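Local structure of neutral ceramidase (Pseudomonas aeruginosa, 2ZWS) at residues Thr15-Glu20 with Gly117-Thr122; Thr510-Asp515 with Thr546-Asn551. The protein hydrolyses the N-acyl linkage of ceramides to release sphingosine and a free fatty acid, and also runs the reverse synthesis, using a bound zinc ion. All blocks are in the same frame, centred on the assembly; numbering follows the deposited sequence. Where two conformers were deposited one is given.

Contact 1 and contact 2 lie side by side, their centres about 12 Å apart, on the same side of the chain's centre. Contact 1 comes first along the chain and joins the loop between strands 5-13 and 22-24 to the start of helix 120-138, both in the N-terminal part of the enzyme. Contact 2, between the loop before strand 526-528 and the loop after strand 539-545, lies in the C-terminal part. The two touch directly: Glu20, at the end of residues 15-20, takes hydrogen bonds from His548 and Lys550 of contact 2. Residues 15-20 therefore face both a helix of their own region and the C-terminal region, joining the two parts of the enzyme.

Contact 1 (Thr15-Glu20 with Gly117-Thr122)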
loop_
_atom_site.group_PDB
_atom_site.type_symbol
_atom_site.label_atom_id
_atom_site.label_comp_id
_atom_site.label_asym_id
_atom_site.label_seq_id
_atom_site.Cartn_x
_atom_site.Cartn_y
_atom_site.Cartn_z
ATOM N N THR A 15 5.258 5.168 8.112
ATOM C CA THR A 15 4.031 5.774 8.678
ATOM C C THR A 15 4.139 7.300 8.630
ATOM O O THR A 15 5.144 7.877 9.062
ATOM C CB THR A 15 3.836 5.355 10.143
ATOM O OG1 THR A 15 3.924 3.923 10.256
ATOM C CG2 THR A 15 2.456 5.809 10.656
ATOM N N GLY A 16 3.099 7.947 8.149
ATOM C CA GLY A 16 3.088 9.385 8.031
ATOM C C GLY A 16 2.357 10.052 9.186
ATOM O O GLY A 16 2.273 9.514 10.276
ATOM N N GLU A 17 1.796 11.227 8.921
ATOM C CA GLU A 17 1.274 12.093 9.996
ATOM C C GLU A 17 0.031 11.487 10.636
ATOM O O GLU A 17 -0.960 11.214 9.940
ATOM C CB GLU A 17 0.981 13.477 9.396
ATOM C CG GLU A 17 2.278 14.218 8.987
ATOM C CD GLU A 17 2.057 15.323 7.973
ATOM O OE1 GLU A 17 1.813 15.047 6.769
ATOM O OE2 GLU A 17 2.119 16.486 8.401
ATOM N N ALA A 18 0.076 11.250 11.947
ATOM C CA ALA A 18 -0.966 10.475 12.658
ATOM C C ALA A 18 -2.158 11.270 13.180
ATOM O O ALA A 18 -3.122 10.697 13.695
ATOM C CB ALA A 18 -0.346 9.676 13.793
ATOM N N ALA A 19 -2.096 12.586 13.051
ATOM C CA ALA A 19 -3.315 13.361 13.286
ATOM C C ALA A 19 -3.449 14.534 12.347
ATOM O O ALA A 19 -2.465 15.175 11.992
ATOM C CB ALA A 19 -3.363 13.852 14.722
ATOM N N GLU A 20 -4.693 14.785 11.934
ATOM C CA GLU A 20 -5.101 15.999 11.204
ATOM C C GLU A 20 -4.557 16.054 9.761
ATOM O O GLU A 20 -4.248 17.137 9.219
ATOM C CB GLU A 20 -4.800 17.285 12.023
ATOM C CG GLU A 20 -5.630 17.344 13.342
ATOM C CD GLU A 20 -5.543 18.690 14.074
ATOM O OE1 GLU A 20 -4.515 19.382 13.919
ATOM O OE2 GLU A 20 -6.508 19.030 14.817
ATOM N N GLY A 117 -4.220 19.049 -0.668
ATOM C CA GLY A 117 -2.943 19.275 -1.335
ATOM C C GLY A 117 -1.834 18.344 -0.843
ATOM O O GLY A 117 -2.087 17.308 -0.220
ATOM N N PHE A 118 -0.598 18.761 -1.109
ATOM C CA PHE A 118 0.596 17.974 -0.860
ATOM C C PHE A 118 1.028 18.073 0.602
ATOM O O PHE A 118 1.131 19.180 1.150
ATOM C CB PHE A 118 1.701 18.542 -1.744
ATOM C CG PHE A 118 2.993 17.821 -1.628
ATOM C CD1 PHE A 118 4.121 18.456 -1.098
ATOM C CD2 PHE A 118 3.076 16.507 -2.051
ATOM C CE1 PHE A 118 5.321 17.778 -1.000
ATOM C CE2 PHE A 118 4.259 15.822 -1.964
ATOM C CZ PHE A 118 5.390 16.445 -1.430
ATOM N N GLN A 119 1.321 16.930 1.221
ATOM C CA GLN A 119 1.707 16.890 2.615
ATOM C C GLN A 119 3.167 16.421 2.677
ATOM O O GLN A 119 3.472 15.223 2.685
ATOM C CB GLN A 119 0.779 15.965 3.416
ATOM C CG GLN A 119 -0.725 16.298 3.277
ATOM C CD GLN A 119 -1.058 17.797 3.438
ATOM O OE1 GLN A 119 -1.769 18.400 2.589
ATOM N NE2 GLN A 119 -0.578 18.394 4.521
ATOM N N GLU A 120 4.074 17.391 2.718
ATOM C CA GLU A 120 5.493 17.072 2.575
ATOM C C GLU A 120 6.035 16.112 3.649
ATOM O O GLU A 120 6.860 15.256 3.329
ATOM C CB GLU A 120 6.331 18.350 2.458
ATOM C CG GLU A 120 7.816 18.135 2.167
ATOM C CD GLU A 120 8.477 19.394 1.636
ATOM O OE1 GLU A 120 9.089 19.340 0.540
ATOM O OE2 GLU A 120 8.361 20.446 2.310
ATOM N N LYS A 121 5.588 16.217 4.904
ATOM C CA LYS A 121 6.146 15.364 5.953
ATOM C C LYS A 121 5.796 13.882 5.720
ATOM O O LYS A 121 6.606 12.978 5.975
ATOM C CB LYS A 121 5.621 15.803 7.328
ATOM C CG LYS A 121 6.458 15.291 8.487
ATOM C CD LYS A 121 6.164 16.074 9.786
ATOM C CE LYS A 121 7.153 15.694 10.886
ATOM N NZ LYS A 121 8.479 16.368 10.697
ATOM N N THR A 122 4.569 13.625 5.267
ATOM C CA THR A 122 4.150 12.258 4.974
ATOM C C THR A 122 4.873 11.735 3.726
ATOM O O THR A 122 5.430 10.592 3.735
ATOM C CB THR A 122 2.627 12.230 4.810
ATOM O OG1 THR A 122 2.016 12.448 6.091
ATOM C CG2 THR A 122 2.111 10.911 4.204
HETATM O O HOH W 1 3.354 17.916 5.938
#
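Glu17 and Thr122 meet through two hydrogen bonds that share one hydroxyl. The backbone N of Glu17 donates to Thr122 OG1 over 3.1 Å in a nearly straight bond, with an N-H...O angle of 166°, and the same hydroxyl donates to Glu17 OE1 at 2.7 Å, meeting the carboxylate on its anti lone pair. Threonine suits the place because one hydroxyl can accept and donate at once. On Thr122, chi1 of -70° sets OG1 beside the residue's own backbone N; from this position in the first turn of the helix the hydroxyl reaches Glu17.

Water carries the second polar link. One molecule donates to Glu17 OE2 at 3.1 Å and accepts from the backbone N of Lys121 at 3.0 Å, so that the carboxylate serves the helix start through both oxygens.

Van der Waals contacts surround these bonds. Lys121 CB lies 3.7 Å from Glu17 CD, while the rest of the lysine leads away and its NZ forms no salt bridge with the glutamate. Gln119, at the N-cap position, brings CB to 3.6 Å from Glu17 OE1. Where the backbones come nearest, Gly16 CA is 3.8 Å from Thr122 OG1; a beta carbon there would run into Thr122 CG2, which explains the glycine.

Beyond the contact, Glu17 O is hydrogen-bonded to Thr33 OG1. A buried carboxylate beside the first turn of helix 120-138, next to backbone N-H groups, would be favoured by the helix dipole, and its charge is probably stabilised there.

Contact 2 (Thr510-Asp515 with Thr546-Asn551); sequences TGVVAD and TGHPKN. With FMT (formic acid), chain F.
Val512 and His548 make the nonpolar centre of this contact, which packs the 510-515 loop against the turn after strand 539-545 in the C-terminal part of the enzyme. Val512 CG2 sits over one face of the imidazole, offset toward the rim, in a CH-pi contact 3.9 Å from the ring centroid, and also touches Lys550 CB at 3.5 Å. A branched valine suits the spot, since its other methyl, CG1, packs against Asn551 OD1.

Asp515 OD1 accepts from His548 N at 2.9 Å, the donor standing 45° out of the carboxylate plane, and its OD2 accepts on the syn side from Asn551 ND2 at 2.8 Å. Aspartate and asparagine reach tip to tip with their planes 85° apart. Lys550, extended beyond CG, adds a weak bond from NZ to Thr510 O at 3.1 Å.

Further out, Lys550 N donates to His548 ND1 at 3.0 Å, fixing the ring's rotation. His548 NE2 and Lys550 NZ reach the N-terminal part through Glu20 OE1 and O. With ND1 accepting and NE2 facing a carboxylate, the imidazole is probably neutral, protonated on NE2, while three N-H donors, His548 N, Asn551 ND2 and Lys622 N, would help to balance the buried charge of Asp515.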
loop_
_atom_site.group_PDB
_atom_site.type_symbol
_atom_site.label_atom_id
_atom_site.label_comp_id
_atom_site.label_asym_id
_atom_site.label_seq_id
_atom_site.Cartn_x
_atom_site.Cartn_y
_atom_site.Cartn_z
ATOM N N THR A 510 -3.604 23.240 7.261
ATOM C CA THR A 510 -2.836 23.958 8.264
ATOM C C THR A 510 -1.971 22.984 9.080
ATOM O O THR A 510 -2.286 21.804 9.183
ATOM C CB THR A 510 -3.796 24.761 9.178
ATOM O OG1 THR A 510 -4.799 25.410 8.376
ATOM C CG2 THR A 510 -3.062 25.814 9.961
ATOM N N GLY A 511 -0.885 23.479 9.669
ATOM C CA GLY A 511 -0.019 22.652 10.498
ATOM C C GLY A 511 -0.241 22.918 11.974
ATOM O O GLY A 511 -1.299 23.414 12.388
ATOM N N VAL A 512 0.781 22.631 12.764
ATOM C CA VAL A 512 0.726 22.803 14.208
ATOM C C VAL A 512 1.170 24.214 14.556
ATOM O O VAL A 512 2.299 24.592 14.264
ATOM C CB VAL A 512 1.679 21.826 14.913
ATOM C CG1 VAL A 512 1.518 21.929 16.423
ATOM C CG2 VAL A 512 1.447 20.372 14.436
ATOM N N VAL A 513 0.268 24.985 15.167
ATOM C CA VAL A 513 0.583 26.339 15.658
ATOM C C VAL A 513 1.473 26.219 16.899
ATOM O O VAL A 513 2.576 26.791 16.950
ATOM C CB VAL A 513 -0.714 27.111 16.006
ATOM C CG1 VAL A 513 -0.416 28.470 16.645
ATOM C CG2 VAL A 513 -1.598 27.268 14.758
ATOM N N ALA A 514 1.015 25.445 17.883
ATOM C CA ALA A 514 1.769 25.223 19.112
ATOM C C ALA A 514 0.977 24.268 20.003
ATOM O O ALA A 514 -0.233 24.025 19.770
ATOM C CB ALA A 514 2.006 26.551 19.845
ATOM N N ASP A 515 1.679 23.700 20.980
ATOM C CA ASP A 515 1.069 22.864 22.016
ATOM C C ASP A 515 1.230 23.501 23.382
ATOM O O ASP A 515 2.282 24.078 23.693
ATOM C CB ASP A 515 1.757 21.501 22.084
ATOM C CG ASP A 515 1.712 20.752 20.767
ATOM O OD1 ASP A 515 0.650 20.195 20.438
ATOM O OD2 ASP A 515 2.743 20.715 20.078
ATOM N N THR A 546 -0.696 15.318 26.111
ATOM C CA THR A 546 0.278 15.110 25.039
ATOM C C THR A 546 0.509 16.352 24.188
ATOM O O THR A 546 0.004 17.443 24.503
ATOM C CB THR A 546 -0.148 13.945 24.122
ATOM O OG1 THR A 546 -0.689 12.892 24.910
ATOM C CG2 THR A 546 1.051 13.420 23.372
ATOM N N GLY A 547 1.296 16.188 23.118
ATOM C CA GLY A 547 1.435 17.192 22.063
ATOM C C GLY A 547 1.115 16.550 20.711
ATOM O O GLY A 547 0.994 15.323 20.581
ATOM N N HIS A 548 0.982 17.392 19.701
ATOM C CA HIS A 548 0.538 16.974 18.374
ATOM C C HIS A 548 1.490 15.973 17.679
ATOM O O HIS A 548 2.671 16.255 17.538
ATOM C CB HIS A 548 0.422 18.210 17.501
ATOM C CG HIS A 548 -0.573 18.068 16.398
ATOM N ND1 HIS A 548 -0.495 17.075 15.439
ATOM C CD2 HIS A 548 -1.691 18.777 16.113
ATOM C CE1 HIS A 548 -1.512 17.200 14.604
ATOM N NE2 HIS A 548 -2.255 18.221 14.994
ATOM N N PRO A 549 0.974 14.807 17.225
ATOM C CA PRO A 549 1.856 13.844 16.537
ATOM C C PRO A 549 2.439 14.366 15.212
ATOM O O PRO A 549 3.405 13.773 14.719
ATOM C CB PRO A 549 0.942 12.614 16.306
ATOM C CG PRO A 549 -0.397 13.099 16.414
ATOM C CD PRO A 549 -0.403 14.289 17.344
ATOM N N LYS A 550 1.876 15.445 14.632
ATOM C CA LYS A 550 2.521 16.058 13.435
ATOM C C LYS A 550 3.918 16.577 13.757
ATOM O O LYS A 550 4.741 16.754 12.850
ATOM C CB LYS A 550 1.721 17.223 12.837
ATOM C CG LYS A 550 0.625 16.826 11.888
ATOM C CD LYS A 550 -0.169 18.066 11.393
ATOM C CE LYS A 550 -1.152 17.620 10.344
ATOM N NZ LYS A 550 -1.951 18.749 9.817
ATOM N N ASN A 551 4.190 16.818 15.034
ATOM C CA ASN A 551 5.514 17.339 15.428
ATOM C C ASN A 551 6.659 16.352 15.163
ATOM O O ASN A 551 7.769 16.773 14.868
ATOM C CB ASN A 551 5.543 17.707 16.908
ATOM C CG ASN A 551 4.705 18.918 17.235
ATOM O OD1 ASN A 551 4.617 19.895 16.457
ATOM N ND2 ASN A 551 4.060 18.865 18.386
HETATM C C FMT F . 1.130 26.267 10.618
HETATM O O1 FMT F . -0.049 26.597 10.456
HETATM O O2 FMT F . 1.938 26.836 11.361
#